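Local structure of ABC transporter (Caldanaerobius, 4G68) at residues Asp137-Asn142 with Val320-Val325; Thr54-Ile59 with Ile72-Thr77; Thr355-Trp360 with Gln376-Ile381. The protein probably serves as the extracellular solute-binding protein of an ABC transporter, capturing sugars released from xylan for uptake by this thermophilic bacterium. All coordinates share one frame; numbering follows the deposited sequence.

Contact 1. Residues Asp137-Asn142 with Val320-Val325; sequences DNVTYN and VGALMV
Val139 turns its CG1 methyl away from its own carbonyl carbon (chi1 -61°), and this sends the methyl onto CB of Ala322. The two carbons, Val139 CG1 and Ala322 CB, are 3.6 Å apart. Met324, a selenomethionine, starts from a similar first torsion (chi1 -79°). Beyond CG its chain is extended, which carries the terminal CE out to Tyr141. Met324 CE comes to 4.2 Å from Tyr141 CE2. It approaches the ring obliquely, and the two side chains cross at about a right angle. At the other end, Asn138 and Val320 lie side by side and point the same way, with Asn138 ND2 4.0 Å from Val320 CG1. Asp137-Thr140 is a type I turn, closed by a bond of 3.2 Å from Thr140 N to Asp137 O. Val320 and Gly321 form a classic beta bulge opposite Asp151. No hydrogen bond links 137-142 with 320-325 directly. Asn138 ND2 and the Tyr141 hydroxyl are each bonded to a backbone carbonyl close by, that of Thr319 and that of Gly104. The direct contacts between the segments are therefore van der Waals, mostly apolar; the polar tie is one residue away, from Asn138 to Thr319 of the same strand.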
loop_
_atom_site.group_PDB
_atom_site.type_symbol
_atom_site.label_atom_id
_atom_site.label_comp_id
_atom_site.label_asym_id
_atom_site.label_seq_id
_atom_site.Cartn_x
_atom_site.Cartn_y
_atom_site.Cartn_z
ATOM N N ASP C 137 -12.080 -11.212 -3.601
ATOM C CA ASP C 137 -11.171 -12.329 -3.223
ATOM C C ASP C 137 -10.475 -12.138 -1.855
ATOM O O ASP C 137 -10.475 -13.054 -1.025
ATOM C CB ASP C 137 -10.109 -12.569 -4.305
ATOM C CG ASP C 137 -10.726 -12.865 -5.673
ATOM O OD1 ASP C 137 -11.967 -12.985 -5.756
ATOM O OD2 ASP C 137 -9.960 -12.984 -6.660
ATOM N N ASN C 138 -9.868 -10.967 -1.627
ATOM C CA ASN C 138 -9.127 -10.770 -0.383
ATOM C C ASN C 138 -9.980 -10.637 0.885
ATOM O O ASN C 138 -9.517 -11.031 1.949
ATOM C CB ASN C 138 -8.139 -9.619 -0.509
ATOM C CG ASN C 138 -6.886 -10.033 -1.232
ATOM O OD1 ASN C 138 -6.368 -11.087 -0.970
ATOM N ND2 ASN C 138 -6.393 -9.189 -2.144
ATOM N N VAL C 139 -11.203 -10.117 0.760
ATOM C CA VAL C 139 -12.162 -10.038 1.856
ATOM C C VAL C 139 -12.967 -11.347 2.063
ATOM O O VAL C 139 -13.837 -11.402 2.911
ATOM C CB VAL C 139 -13.139 -8.831 1.697
ATOM C CG1 VAL C 139 -12.377 -7.492 1.679
ATOM C CG2 VAL C 139 -13.988 -8.972 0.434
ATOM N N THR C 140 -12.647 -12.391 1.287
ATOM C CA THR C 140 -13.303 -13.691 1.398
ATOM C C THR C 140 -12.455 -14.590 2.334
ATOM O O THR C 140 -11.254 -14.783 2.120
ATOM C CB THR C 140 -13.483 -14.386 0.016
ATOM O OG1 THR C 140 -14.252 -13.538 -0.850
ATOM C CG2 THR C 140 -14.234 -15.730 0.158
ATOM N N TYR C 141 -13.094 -15.079 3.397
ATOM C CA TYR C 141 -12.463 -16.000 4.324
ATOM C C TYR C 141 -13.413 -17.173 4.557
ATOM O O TYR C 141 -14.591 -16.983 4.912
ATOM C CB TYR C 141 -12.190 -15.303 5.647
ATOM C CG TYR C 141 -11.337 -14.049 5.564
ATOM C CD1 TYR C 141 -9.984 -14.070 5.916
ATOM C CD2 TYR C 141 -11.896 -12.842 5.146
ATOM C CE1 TYR C 141 -9.213 -12.925 5.831
ATOM C CE2 TYR C 141 -11.166 -11.693 5.097
ATOM C CZ TYR C 141 -9.817 -11.722 5.414
ATOM O OH TYR C 141 -9.128 -10.537 5.354
ATOM N N ASN C 142 -12.887 -18.377 4.355
ATOM C CA ASN C 142 -13.686 -19.585 4.467
ATOM C C ASN C 142 -14.944 -19.462 3.584
ATOM O O ASN C 142 -16.027 -19.826 4.002
ATOM C CB ASN C 142 -14.075 -19.785 5.927
ATOM C CG ASN C 142 -12.875 -19.765 6.847
ATOM O OD1 ASN C 142 -12.036 -20.673 6.802
ATOM N ND2 ASN C 142 -12.771 -18.717 7.684
ATOM N N VAL C 320 -6.807 -4.549 -1.621
ATOM C CA VAL C 320 -6.609 -4.817 -0.219
ATOM C C VAL C 320 -7.266 -3.769 0.642
ATOM O O VAL C 320 -7.435 -4.021 1.833
ATOM C CB VAL C 320 -5.099 -4.862 0.155
ATOM C CG1 VAL C 320 -4.418 -6.146 -0.383
ATOM C CG2 VAL C 320 -4.399 -3.617 -0.401
ATOM N N GLY C 321 -7.598 -2.587 0.082
ATOM C CA GLY C 321 -8.258 -1.558 0.902
ATOM C C GLY C 321 -9.732 -1.961 1.013
ATOM O O GLY C 321 -10.371 -2.217 0.019
ATOM N N ALA C 322 -10.245 -2.099 2.233
ATOM C CA ALA C 322 -11.666 -2.479 2.429
ATOM C C ALA C 322 -12.243 -1.774 3.671
ATOM O O ALA C 322 -11.481 -1.248 4.506
ATOM C CB ALA C 322 -11.859 -3.986 2.520
ATOM N N LEU C 323 -13.582 -1.733 3.721
ATOM C CA LEU C 323 -14.353 -1.332 4.911
ATOM C C LEU C 323 -14.991 -2.576 5.533
ATOM O O LEU C 323 -15.571 -3.381 4.820
ATOM C CB LEU C 323 -15.440 -0.305 4.564
ATOM C CG LEU C 323 -14.968 0.966 3.833
ATOM C CD1 LEU C 323 -16.109 1.933 3.580
ATOM C CD2 LEU C 323 -13.860 1.649 4.631
HETATM N N MSE C 324 -14.877 -2.712 6.864
HETATM C CA MSE C 324 -15.548 -3.829 7.585
HETATM C C MSE C 324 -16.551 -3.248 8.565
HETATM O O MSE C 324 -16.406 -2.113 9.030
HETATM C CB MSE C 324 -14.481 -4.699 8.223
HETATM C CG MSE C 324 -13.874 -5.604 7.150
HETATM SE SE MSE C 324 -12.574 -6.776 8.073
HETATM C CE MSE C 324 -12.228 -7.884 6.492
ATOM N N VAL C 325 -17.588 -4.035 8.836
ATOM C CA VAL C 325 -18.626 -3.727 9.800
ATOM C C VAL C 325 -18.398 -4.656 10.998
ATOM O O VAL C 325 -18.312 -5.887 10.849
ATOM C CB VAL C 325 -20.042 -4.002 9.190
ATOM C CG1 VAL C 325 -21.132 -3.933 10.265
ATOM C CG2 VAL C 325 -20.350 -3.004 8.042
#

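Contact 2. Residues Thr54-Ile59 with Ile72-Thr77; sequences TKVKEI and IVESVT
Glu74 reaches from its strand to the helix and meets Val56 and Lys57 with its two carboxylate oxygens. The contacts are van der Waals in kind. Glu74 OE1 lies 3.7 Å from Val56 CG1. Glu74 OE2 sits against the aliphatic part of the lysine, 3.5 Å from Lys57 CD, and is also 3.8 Å from Lys57 CA. The side chain of Glu74 crosses each of the two helix residues obliquely. Its CG lies between the backbone N and the carbonyl carbon (chi1 63°); beyond CG the chain is extended, which carries the carboxylate across to the helix.

Charge plays a looser part. Lys57 bends at chi2 (64°) and again at chi4, and Lys57 NZ stays 5.8 Å from Glu74 OE2. This is no salt bridge, although the opposite charges may still attract. The same NZ makes a long, weak ion pair with Asp61.

Hydrogen bonding to Glu74 comes from the neighbouring strand. OE1 is bonded to ND2 of Asn45, which holds one carboxylate oxygen in place beside the helix. Val56 also touches Asn45 and packs on Leu346 and Met349 of helix 332-353.

Strand 40-45, helix 52-66 and strand 71-76 follow one another as a beta-alpha-beta unit with parallel strands. Contact 2 joins its helix to its second strand, an arrangement typical of the alpha/beta domains of periplasmic-type binding proteins.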
loop_
_atom_site.group_PDB
_atom_site.type_symbol
_atom_site.label_atom_id
_atom_site.label_comp_id
_atom_site.label_asym_id
_atom_site.label_seq_id
_atom_site.Cartn_x
_atom_site.Cartn_y
_atom_site.Cartn_z
ATOM N N THR C 54 -10.263 16.452 3.720
ATOM C CA THR C 54 -11.360 17.379 3.333
ATOM C C THR C 54 -12.394 16.647 2.482
ATOM O O THR C 54 -13.604 16.795 2.686
ATOM C CB THR C 54 -10.817 18.601 2.530
ATOM O OG1 THR C 54 -9.902 19.361 3.348
ATOM C CG2 THR C 54 -11.948 19.528 2.012
ATOM N N LYS C 55 -11.908 15.854 1.523
ATOM C CA LYS C 55 -12.813 15.058 0.686
ATOM C C LYS C 55 -13.685 14.037 1.427
ATOM O O LYS C 55 -14.886 13.859 1.097
ATOM C CB LYS C 55 -12.022 14.396 -0.440
ATOM C CG LYS C 55 -11.347 15.437 -1.315
ATOM C CD LYS C 55 -12.356 16.132 -2.196
ATOM C CE LYS C 55 -12.546 15.294 -3.425
ATOM N NZ LYS C 55 -13.671 15.855 -4.196
ATOM N N VAL C 56 -13.076 13.388 2.416
ATOM C CA VAL C 56 -13.760 12.331 3.154
ATOM C C VAL C 56 -14.839 12.963 4.023
ATOM O O VAL C 56 -15.977 12.458 4.066
ATOM C CB VAL C 56 -12.778 11.481 4.002
ATOM C CG1 VAL C 56 -13.529 10.458 4.862
ATOM C CG2 VAL C 56 -11.858 10.736 3.061
ATOM N N LYS C 57 -14.492 14.089 4.645
ATOM C CA LYS C 57 -15.470 14.864 5.430
ATOM C C LYS C 57 -16.701 15.221 4.603
ATOM O O LYS C 57 -17.848 15.115 5.097
ATOM C CB LYS C 57 -14.850 16.142 6.032
ATOM C CG LYS C 57 -15.769 16.844 7.036
ATOM C CD LYS C 57 -16.009 15.933 8.234
ATOM C CE LYS C 57 -17.256 16.259 9.045
ATOM N NZ LYS C 57 -17.607 17.710 9.148
ATOM N N GLU C 58 -16.452 15.650 3.356
ATOM C CA GLU C 58 -17.495 16.048 2.419
ATOM C C GLU C 58 -18.413 14.863 2.097
ATOM O O GLU C 58 -19.624 14.987 2.150
ATOM C CB GLU C 58 -16.884 16.613 1.125
ATOM C CG GLU C 58 -16.098 17.918 1.332
ATOM C CD GLU C 58 -15.489 18.481 0.047
ATOM O OE1 GLU C 58 -15.379 17.758 -0.973
ATOM O OE2 GLU C 58 -15.112 19.668 0.051
ATOM N N ILE C 59 -17.819 13.729 1.748
ATOM C CA ILE C 59 -18.541 12.496 1.539
ATOM C C ILE C 59 -19.447 12.174 2.729
ATOM O O ILE C 59 -20.635 11.922 2.529
ATOM C CB ILE C 59 -17.606 11.290 1.291
ATOM C CG1 ILE C 59 -16.856 11.444 -0.030
ATOM C CG2 ILE C 59 -18.438 10.018 1.241
ATOM C CD1 ILE C 59 -15.668 10.516 -0.176
ATOM N N ILE C 72 -23.564 9.555 10.381
ATOM C CA ILE C 72 -22.221 9.003 10.586
ATOM C C ILE C 72 -21.337 10.051 11.241
ATOM O O ILE C 72 -21.410 11.243 10.890
ATOM C CB ILE C 72 -21.587 8.602 9.228
ATOM C CG1 ILE C 72 -22.476 7.585 8.482
ATOM C CG2 ILE C 72 -20.137 8.125 9.396
ATOM C CD1 ILE C 72 -22.113 7.360 7.020
ATOM N N VAL C 73 -20.503 9.603 12.177
ATOM C CA VAL C 73 -19.473 10.443 12.784
ATOM C C VAL C 73 -18.173 9.678 12.593
ATOM O O VAL C 73 -18.141 8.469 12.784
ATOM C CB VAL C 73 -19.763 10.715 14.290
ATOM C CG1 VAL C 73 -18.571 11.374 14.977
ATOM C CG2 VAL C 73 -21.061 11.531 14.465
ATOM N N GLU C 74 -17.122 10.373 12.168
ATOM C CA GLU C 74 -15.846 9.707 11.912
ATOM C C GLU C 74 -14.803 10.052 12.951
ATOM O O GLU C 74 -14.883 11.089 13.602
ATOM C CB GLU C 74 -15.340 10.029 10.484
ATOM C CG GLU C 74 -15.039 11.508 10.249
ATOM C CD GLU C 74 -14.211 11.787 8.998
ATOM O OE1 GLU C 74 -13.486 10.886 8.514
ATOM O OE2 GLU C 74 -14.274 12.948 8.520
ATOM N N SER C 75 -13.820 9.181 13.117
ATOM C CA SER C 75 -12.615 9.556 13.824
ATOM C C SER C 75 -11.404 9.141 12.950
ATOM O O SER C 75 -11.288 7.991 12.512
ATOM C CB SER C 75 -12.608 8.967 15.250
ATOM O OG SER C 75 -11.276 8.856 15.797
ATOM N N VAL C 76 -10.538 10.114 12.654
ATOM C CA VAL C 76 -9.415 9.883 11.740
ATOM C C VAL C 76 -8.078 9.781 12.490
ATOM O O VAL C 76 -7.789 10.580 13.384
ATOM C CB VAL C 76 -9.404 10.939 10.618
ATOM C CG1 VAL C 76 -9.611 12.337 11.168
ATOM C CG2 VAL C 76 -8.154 10.847 9.774
ATOM N N THR C 77 -7.282 8.773 12.130
ATOM C CA THR C 77 -6.030 8.484 12.823
ATOM C C THR C 77 -4.982 8.203 11.785
ATOM O O THR C 77 -5.263 7.490 10.821
ATOM C CB THR C 77 -6.168 7.233 13.723
ATOM O OG1 THR C 77 -7.307 7.385 14.587
ATOM C CG2 THR C 77 -4.882 7.017 14.554
#

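Contact 3. Residues Thr355-Trp360 with Gln376-Ile381; sequences TGLPAW and QIMNNI
Leu357 points its side chain at the helix and sets both methyls against Ile377, and CD2 against Met378 as well. The leucine and Ile377 lie at an oblique angle to one another. Both leucine methyls take part there: CD1 and CD2 of Leu357 are each 4.1 Å from CG2 of Ile377. The isoleucine offers this branch because CG2 stands opposite its backbone N, while CG1 takes the place beside that N (chi1 -71°). Met378 is placed differently. It runs past Leu357 in the opposing direction, and Met378 CG makes the touch, 4.1 Å from Leu357 CD2. The thioether end bends at chi3 (68°), and Met378 also packs on Tyr362. CD2 of Leu357 thus meets two successive residues of the helix, one through a branch methyl and the other through a chain methylene.

All these contacts are apolar, and no hydrogen bond crosses between the segments. Leu357 and Ile377 are buried. In the helix a wider, pi-type turn at 377-381 begins at the residues that meet the leucine.

The short strand 357-358 pairs antiparallel with strand 144-160, and the backbone of Leu357 is hydrogen-bonded to that of Gln152. Gln152 and Ala154 of the long strand also touch the Leu357 side chain. Ile377 packs on Val156 of the same strand and on Ala299 of strand 297-300. Helix 332-353 lies on another part of the 355-360 segment, meeting Thr355, Pro358 and Trp360. The contact therefore packs helix 372-382 against the sheet beside strand 357-358.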
loop_
_atom_site.group_PDB
_atom_site.type_symbol
_atom_site.label_atom_id
_atom_site.label_comp_id
_atom_site.label_asym_id
_atom_site.label_seq_id
_atom_site.Cartn_x
_atom_site.Cartn_y
_atom_site.Cartn_z
ATOM N N THR C 355 -4.949 9.032 -4.327
ATOM C CA THR C 355 -4.700 8.429 -3.009
ATOM C C THR C 355 -4.869 6.914 -3.043
ATOM O O THR C 355 -4.452 6.211 -2.108
ATOM C CB THR C 355 -5.666 8.956 -1.902
ATOM O OG1 THR C 355 -7.041 8.868 -2.346
ATOM C CG2 THR C 355 -5.299 10.348 -1.465
ATOM N N GLY C 356 -5.516 6.417 -4.099
ATOM C CA GLY C 356 -5.581 4.976 -4.326
ATOM C C GLY C 356 -5.887 4.577 -5.762
ATOM O O GLY C 356 -6.015 5.447 -6.633
ATOM N N LEU C 357 -5.931 3.269 -6.005
ATOM C CA LEU C 357 -6.474 2.732 -7.256
ATOM C C LEU C 357 -7.904 2.197 -6.999
ATOM O O LEU C 357 -8.100 1.418 -6.039
ATOM C CB LEU C 357 -5.572 1.633 -7.775
ATOM C CG LEU C 357 -4.233 2.155 -8.299
ATOM C CD1 LEU C 357 -3.195 1.041 -8.250
ATOM C CD2 LEU C 357 -4.382 2.789 -9.704
ATOM N N PRO C 358 -8.902 2.614 -7.830
ATOM C CA PRO C 358 -10.304 2.325 -7.501
ATOM C C PRO C 358 -10.620 0.840 -7.577
ATOM O O PRO C 358 -10.134 0.126 -8.504
ATOM C CB PRO C 358 -11.089 3.087 -8.596
ATOM C CG PRO C 358 -10.136 3.230 -9.763
ATOM C CD PRO C 358 -8.794 3.454 -9.061
ATOM N N ALA C 359 -11.403 0.343 -6.620
ATOM C CA ALA C 359 -11.929 -1.031 -6.719
ATOM C C ALA C 359 -13.290 -1.072 -7.364
ATOM O O ALA C 359 -13.702 -2.134 -7.901
ATOM C CB ALA C 359 -11.998 -1.750 -5.366
ATOM N N TRP C 360 -13.998 0.055 -7.298
ATOM C CA TRP C 360 -15.345 0.124 -7.871
ATOM C C TRP C 360 -15.220 0.608 -9.277
ATOM O O TRP C 360 -14.225 1.272 -9.609
ATOM C CB TRP C 360 -16.201 1.111 -7.116
ATOM C CG TRP C 360 -16.588 0.607 -5.750
ATOM C CD1 TRP C 360 -15.731 0.290 -4.680
ATOM C CD2 TRP C 360 -17.938 0.267 -5.286
ATOM N NE1 TRP C 360 -16.454 -0.159 -3.592
ATOM C CE2 TRP C 360 -17.784 -0.233 -3.903
ATOM C CE3 TRP C 360 -19.230 0.287 -5.868
ATOM C CZ2 TRP C 360 -18.883 -0.620 -3.137
ATOM C CZ3 TRP C 360 -20.314 -0.117 -5.079
ATOM C CH2 TRP C 360 -20.148 -0.553 -3.744
ATOM N N GLN C 376 -1.297 6.911 -15.471
ATOM C CA GLN C 376 0.018 6.320 -15.776
ATOM C C GLN C 376 0.306 5.048 -14.949
ATOM O O GLN C 376 0.767 4.018 -15.498
ATOM C CB GLN C 376 1.140 7.363 -15.687
ATOM C CG GLN C 376 2.368 6.908 -16.491
ATOM C CD GLN C 376 3.536 7.870 -16.432
ATOM O OE1 GLN C 376 4.219 8.118 -17.450
ATOM N NE2 GLN C 376 3.749 8.445 -15.258
ATOM N N ILE C 377 0.019 5.143 -13.640
ATOM C CA ILE C 377 0.100 4.017 -12.747
ATOM C C ILE C 377 -0.721 2.889 -13.360
ATOM O O ILE C 377 -0.188 1.814 -13.572
ATOM C CB ILE C 377 -0.292 4.332 -11.276
ATOM C CG1 ILE C 377 0.786 5.209 -10.623
ATOM C CG2 ILE C 377 -0.389 3.017 -10.490
ATOM C CD1 ILE C 377 0.405 5.845 -9.272
ATOM N N MET C 378 -2.002 3.126 -13.655
ATOM C CA MET C 378 -2.793 2.121 -14.372
ATOM C C MET C 378 -2.067 1.518 -15.602
ATOM O O MET C 378 -1.891 0.286 -15.697
ATOM C CB MET C 378 -4.129 2.713 -14.781
ATOM C CG MET C 378 -5.163 2.639 -13.681
ATOM S SD MET C 378 -6.806 3.204 -14.229
ATOM C CE MET C 378 -7.276 1.997 -15.332
ATOM N N ASN C 379 -1.615 2.393 -16.499
ATOM C CA ASN C 379 -0.932 2.023 -17.761
ATOM C C ASN C 379 0.487 1.423 -17.698
ATOM O O ASN C 379 0.774 0.399 -18.330
ATOM C CB ASN C 379 -0.890 3.268 -18.648
ATOM C CG ASN C 379 -2.259 3.654 -19.138
ATOM O OD1 ASN C 379 -3.237 2.898 -18.962
ATOM N ND2 ASN C 379 -2.343 4.812 -19.770
ATOM N N ASN C 380 1.385 2.104 -17.013
ATOM C CA ASN C 380 2.748 1.598 -16.839
ATOM C C ASN C 380 2.890 0.464 -15.842
ATOM O O ASN C 380 3.871 -0.272 -15.942
ATOM C CB ASN C 380 3.703 2.712 -16.467
ATOM C CG ASN C 380 3.890 3.718 -17.608
ATOM O OD1 ASN C 380 3.230 3.624 -18.674
ATOM N ND2 ASN C 380 4.758 4.719 -17.373
ATOM N N ILE C 381 1.954 0.307 -14.887
ATOM C CA ILE C 381 2.118 -0.729 -13.855
ATOM C C ILE C 381 1.029 -1.795 -13.838
ATOM O O ILE C 381 1.311 -3.024 -13.943
ATOM C CB ILE C 381 2.279 -0.151 -12.392
ATOM C CG1 ILE C 381 3.600 0.598 -12.223
ATOM C CG2 ILE C 381 2.314 -1.292 -11.377
ATOM C CD1 ILE C 381 3.519 2.074 -12.500
#

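Overall arrangement
The three contacts reach one mixed sheet at different places. Contact 2 comes first along the chain, followed by contact 1 and then contact 3. Their centres are about 21 Å apart for contacts 1 and 2, 19 Å for contacts 1 and 3, and 23 Å for contacts 2 and 3. None touches another. The nearest atoms are about 6 Å apart between contacts 1 and 3, and about 7 Å between contacts 2 and 3. Strand 144-160 pairs with strand 317-325 of contact 1 and strand 357-358 of contact 3. Helix 332-353 touches a segment of each contact, at Leu323, Val56 and Trp360 among others.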